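Local coordinates for 3-oxoacyl-[acyl-carrier protein] synthase (Thermus thermophilus, PDB 1UB7) that probably catalyses the first condensation of fatty acid synthesis, extending an acetyl group from acetyl-CoA with malonyl-ACP, as a homodimer, at residues R42-A54 / V135-N147. Residues are numbered along the deposited sequence; the frame is centred on the assembly and turned at random.
Sequences RVAAEDEYTSDLA and VGAEALSKIIDWN
K142 leaves its backbone with CG anti to the carbonyl carbon (chi1 -46°), bends about the CB-CG bond (chi2 -74°) and then runs extended, which carries NZ against the carbonyls of the A45–E48 type I turn and over a face of the Y49 ring. This joins the thiolase-fold sheet, where strand 135-138 ends and a short 3-10 turn begins, to the loop leading into helix 50-54. NZ donates to E48 O at 3.0 Å from above the carbonyl plane, and weakly to A45 O. A cation-pi contact completes the grip, with NZ 4.1 Å from the Y49 ring centroid; V193 of the second subunit packs on the same lysine. A methionine in place of K142 would probably leave the A45 and E48 carbonyls without their shared donor and the Y49 face without its cation. Deeper in, helix 50-54 crosses the strand at 139°. A54 CB rests on A137 CB and V135 CG1, T50 CG2 lies 4.0 Å from A137 CB, and L53 CD1 touches A139 CB; T50 OG1 is bonded to T81 O. At the outer end, V43 CG1 meets S141 CB, while S141 OG bonds D157. One water donates to A44 O at 2.6 Å and to S141 OG at 2.8 Å.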
loop_
_atom_site.group_PDB
_atom_site.type_symbol
_atom_site.label_atom_id
_atom_site.label_comp_id
_atom_site.label_asym_id
_atom_site.label_seq_id
_atom_site.Cartn_x
_atom_site.Cartn_y
_atom_site.Cartn_z
ATOM N N ARG A 42 -8.194 16.639 -17.381
ATOM C CA ARG A 42 -9.543 16.278 -16.961
ATOM C C ARG A 42 -9.707 16.455 -15.459
ATOM O O ARG A 42 -8.751 16.311 -14.717
ATOM C CB ARG A 42 -9.837 14.831 -17.359
ATOM C CG ARG A 42 -9.689 14.565 -18.846
ATOM C CD ARG A 42 -10.459 15.593 -19.671
ATOM N NE ARG A 42 -10.469 15.239 -21.088
ATOM C CZ ARG A 42 -11.316 14.372 -21.643
ATOM N NH1 ARG A 42 -12.238 13.765 -20.904
ATOM N NH2 ARG A 42 -11.239 14.102 -22.942
ATOM N N VAL A 43 -10.916 16.779 -15.015
ATOM C CA VAL A 43 -11.185 16.981 -13.589
ATOM C C VAL A 43 -12.426 16.191 -13.158
ATOM O O VAL A 43 -13.482 16.271 -13.797
ATOM C CB VAL A 43 -11.395 18.488 -13.264
ATOM C CG1 VAL A 43 -11.611 18.687 -11.766
ATOM C CG2 VAL A 43 -10.182 19.293 -13.735
ATOM N N ALA A 44 -12.289 15.435 -12.069
ATOM C CA ALA A 44 -13.383 14.608 -11.563
ATOM C C ALA A 44 -14.603 15.420 -11.165
ATOM O O ALA A 44 -14.478 16.516 -10.614
ATOM C CB ALA A 44 -12.901 13.780 -10.370
ATOM N N ALA A 45 -15.787 14.879 -11.437
ATOM C CA ALA A 45 -17.012 15.577 -11.079
ATOM C C ALA A 45 -17.004 15.836 -9.570
ATOM O O ALA A 45 -16.234 15.219 -8.824
ATOM C CB ALA A 45 -18.224 14.755 -11.475
ATOM N N GLU A 46 -17.865 16.745 -9.126
ATOM C CA GLU A 46 -17.936 17.123 -7.722
ATOM C C GLU A 46 -17.991 15.946 -6.751
ATOM O O GLU A 46 -17.281 15.928 -5.744
ATOM C CB GLU A 46 -19.150 18.017 -7.489
ATOM C CG GLU A 46 -19.137 18.727 -6.141
ATOM C CD GLU A 46 -20.498 19.286 -5.763
ATOM O OE1 GLU A 46 -21.137 19.930 -6.626
ATOM O OE2 GLU A 46 -20.926 19.084 -4.603
ATOM N N ASP A 47 -18.839 14.971 -7.047
ATOM C CA ASP A 47 -18.983 13.814 -6.181
ATOM C C ASP A 47 -18.363 12.570 -6.821
ATOM O O ASP A 47 -18.887 11.460 -6.686
ATOM C CB ASP A 47 -20.461 13.582 -5.915
ATOM C CG ASP A 47 -21.239 13.337 -7.195
ATOM O OD1 ASP A 47 -20.765 13.770 -8.272
ATOM O OD2 ASP A 47 -22.324 12.719 -7.135
ATOM N N GLU A 48 -17.254 12.753 -7.529
ATOM C CA GLU A 48 -16.575 11.634 -8.170
ATOM C C GLU A 48 -15.199 11.506 -7.537
ATOM O O GLU A 48 -14.363 12.386 -7.701
ATOM C CB GLU A 48 -16.443 11.898 -9.669
ATOM C CG GLU A 48 -15.695 10.835 -10.442
ATOM C CD GLU A 48 -15.630 11.137 -11.939
ATOM O OE1 GLU A 48 -15.424 12.316 -12.293
ATOM O OE2 GLU A 48 -15.767 10.198 -12.760
ATOM N N TYR A 49 -14.960 10.417 -6.808
ATOM C CA TYR A 49 -13.667 10.231 -6.143
ATOM C C TYR A 49 -12.765 9.148 -6.703
ATOM O O TYR A 49 -13.114 8.465 -7.672
ATOM C CB TYR A 49 -13.881 10.005 -4.654
ATOM C CG TYR A 49 -14.492 11.214 -4.002
ATOM C CD1 TYR A 49 -15.873 11.421 -4.019
ATOM C CD2 TYR A 49 -13.684 12.200 -3.439
ATOM C CE1 TYR A 49 -16.435 12.584 -3.494
ATOM C CE2 TYR A 49 -14.235 13.367 -2.913
ATOM C CZ TYR A 49 -15.608 13.551 -2.944
ATOM O OH TYR A 49 -16.145 14.701 -2.416
ATOM N N THR A 50 -11.596 8.994 -6.090
ATOM C CA THR A 50 -10.629 8.000 -6.556
ATOM C C THR A 50 -11.212 6.609 -6.806
ATOM O O THR A 50 -10.877 5.967 -7.807
ATOM C CB THR A 50 -9.449 7.880 -5.596
ATOM O OG1 THR A 50 -8.666 9.079 -5.670
ATOM C CG2 THR A 50 -8.585 6.667 -5.958
ATOM N N SER A 51 -12.085 6.156 -5.910
ATOM C CA SER A 51 -12.707 4.851 -6.077
ATOM C C SER A 51 -13.563 4.836 -7.346
ATOM O O SER A 51 -13.604 3.834 -8.075
ATOM C CB SER A 51 -13.556 4.505 -4.846
ATOM O OG SER A 51 -14.478 5.530 -4.560
ATOM N N ASP A 52 -14.225 5.953 -7.629
ATOM C CA ASP A 52 -15.064 6.037 -8.828
ATOM C C ASP A 52 -14.199 5.979 -10.073
ATOM O O ASP A 52 -14.536 5.302 -11.048
ATOM C CB ASP A 52 -15.869 7.328 -8.828
ATOM C CG ASP A 52 -16.712 7.465 -7.595
ATOM O OD1 ASP A 52 -17.696 6.700 -7.464
ATOM O OD2 ASP A 52 -16.377 8.327 -6.754
ATOM N N LEU A 53 -13.080 6.695 -10.042
ATOM C CA LEU A 53 -12.194 6.678 -11.181
ATOM C C LEU A 53 -11.720 5.237 -11.347
ATOM O O LEU A 53 -11.610 4.746 -12.470
ATOM C CB LEU A 53 -11.008 7.612 -10.953
ATOM C CG LEU A 53 -11.330 9.058 -10.546
ATOM C CD1 LEU A 53 -10.022 9.834 -10.376
ATOM C CD2 LEU A 53 -12.214 9.720 -11.604
ATOM N N ALA A 54 -11.463 4.557 -10.226
ATOM C CA ALA A 54 -11.005 3.169 -10.267
ATOM C C ALA A 54 -12.103 2.263 -10.833
ATOM O O ALA A 54 -11.822 1.395 -11.670
ATOM C CB ALA A 54 -10.591 2.699 -8.869
ATOM N N VAL A 135 -4.624 -1.520 -10.256
ATOM C CA VAL A 135 -5.214 -0.246 -10.645
ATOM C C VAL A 135 -4.358 0.964 -10.272
ATOM O O VAL A 135 -3.786 1.016 -9.187
ATOM C CB VAL A 135 -6.600 -0.072 -9.981
ATOM C CG1 VAL A 135 -7.167 1.305 -10.286
ATOM C CG2 VAL A 135 -7.539 -1.173 -10.433
ATOM N N GLY A 136 -4.260 1.919 -11.195
ATOM C CA GLY A 136 -3.535 3.155 -10.948
ATOM C C GLY A 136 -4.622 4.215 -10.997
ATOM O O GLY A 136 -5.177 4.457 -12.063
ATOM N N ALA A 137 -4.959 4.824 -9.860
ATOM C CA ALA A 137 -6.023 5.831 -9.827
ATOM C C ALA A 137 -5.754 6.991 -8.872
ATOM O O ALA A 137 -5.451 6.785 -7.691
ATOM C CB ALA A 137 -7.358 5.165 -9.466
ATOM N N GLU A 138 -5.913 8.211 -9.396
ATOM C CA GLU A 138 -5.665 9.455 -8.650
ATOM C C GLU A 138 -6.680 10.566 -8.860
ATOM O O GLU A 138 -7.039 10.873 -9.987
ATOM C CB GLU A 138 -4.299 10.028 -9.030
ATOM C CG GLU A 138 -3.123 9.220 -8.547
ATOM C CD GLU A 138 -2.725 9.569 -7.133
ATOM O OE1 GLU A 138 -3.617 9.730 -6.274
ATOM O OE2 GLU A 138 -1.509 9.673 -6.878
ATOM N N ALA A 139 -7.121 11.180 -7.769
ATOM C CA ALA A 139 -8.047 12.308 -7.839
ATOM C C ALA A 139 -7.282 13.473 -7.208
ATOM O O ALA A 139 -7.618 13.939 -6.126
ATOM C CB ALA A 139 -9.313 12.019 -7.045
ATOM N N LEU A 140 -6.238 13.929 -7.885
ATOM C CA LEU A 140 -5.417 15.009 -7.358
ATOM C C LEU A 140 -6.178 16.305 -7.176
ATOM O O LEU A 140 -5.851 17.100 -6.300
ATOM C CB LEU A 140 -4.205 15.218 -8.257
ATOM C CG LEU A 140 -3.298 13.987 -8.164
ATOM C CD1 LEU A 140 -2.327 13.928 -9.343
ATOM C CD2 LEU A 140 -2.577 14.016 -6.811
ATOM N N SER A 141 -7.210 16.505 -7.984
ATOM C CA SER A 141 -8.003 17.721 -7.889
ATOM C C SER A 141 -8.668 17.854 -6.530
ATOM O O SER A 141 -9.355 18.832 -6.270
ATOM C CB SER A 141 -9.076 17.743 -8.979
ATOM O OG SER A 141 -10.057 16.757 -8.751
ATOM N N LYS A 142 -8.455 16.883 -5.656
ATOM C CA LYS A 142 -9.085 16.931 -4.339
ATOM C C LYS A 142 -8.139 17.387 -3.235
ATOM O O LYS A 142 -8.585 17.693 -2.132
ATOM C CB LYS A 142 -9.649 15.554 -3.971
ATOM C CG LYS A 142 -10.441 14.876 -5.077
ATOM C CD LYS A 142 -11.806 15.483 -5.292
ATOM C CE LYS A 142 -12.582 14.685 -6.335
ATOM N NZ LYS A 142 -14.018 15.074 -6.408
ATOM N N ILE A 143 -6.838 17.411 -3.525
ATOM C CA ILE A 143 -5.828 17.827 -2.545
ATOM C C ILE A 143 -4.938 18.923 -3.120
ATOM O O ILE A 143 -3.964 19.348 -2.501
ATOM C CB ILE A 143 -4.908 16.644 -2.125
ATOM C CG1 ILE A 143 -4.262 16.024 -3.369
ATOM C CG2 ILE A 143 -5.705 15.599 -1.364
ATOM C CD1 ILE A 143 -2.910 15.376 -3.116
ATOM N N ILE A 144 -5.276 19.367 -4.320
ATOM C CA ILE A 144 -4.508 20.393 -4.993
ATOM C C ILE A 144 -4.983 21.782 -4.573
ATOM O O ILE A 144 -6.187 22.016 -4.430
ATOM C CB ILE A 144 -4.660 20.243 -6.516
ATOM C CG1 ILE A 144 -3.737 21.218 -7.239
ATOM C CG2 ILE A 144 -6.103 20.493 -6.921
ATOM C CD1 ILE A 144 -3.863 21.151 -8.741
ATOM N N ASP A 145 -4.038 22.692 -4.345
ATOM C CA ASP A 145 -4.388 24.061 -3.988
ATOM C C ASP A 145 -4.656 24.782 -5.296
ATOM O O ASP A 145 -3.722 25.189 -5.992
ATOM C CB ASP A 145 -3.248 24.768 -3.257
ATOM C CG ASP A 145 -3.507 26.260 -3.086
ATOM O OD1 ASP A 145 -4.558 26.624 -2.513
ATOM O OD2 ASP A 145 -2.664 27.067 -3.529
ATOM N N TRP A 146 -5.936 24.928 -5.624
ATOM C CA TRP A 146 -6.359 25.573 -6.862
ATOM C C TRP A 146 -5.716 26.932 -7.138
ATOM O O TRP A 146 -5.617 27.353 -8.291
ATOM C CB TRP A 146 -7.885 25.708 -6.867
ATOM C CG TRP A 146 -8.614 24.436 -7.228
ATOM C CD1 TRP A 146 -9.788 23.987 -6.694
ATOM C CD2 TRP A 146 -8.246 23.488 -8.239
ATOM N NE1 TRP A 146 -10.175 22.822 -7.311
ATOM C CE2 TRP A 146 -9.247 22.493 -8.263
ATOM C CE3 TRP A 146 -7.169 23.384 -9.131
ATOM C CZ2 TRP A 146 -9.204 21.408 -9.142
ATOM C CZ3 TRP A 146 -7.127 22.302 -10.008
ATOM C CH2 TRP A 146 -8.139 21.330 -10.005
ATOM N N ASN A 147 -5.271 27.607 -6.083
ATOM C CA ASN A 147 -4.654 28.924 -6.215
ATOM C C ASN A 147 -3.158 28.887 -6.508
ATOM O O ASN A 147 -2.631 29.777 -7.175
ATOM C CB ASN A 147 -4.909 29.731 -4.945
ATOM C CG ASN A 147 -6.380 30.032 -4.734
ATOM O OD1 ASN A 147 -6.812 30.315 -3.616
ATOM N ND2 ASN A 147 -7.156 29.985 -5.811
HETATM O O HOH W 1 -12.802 17.122 -8.724
#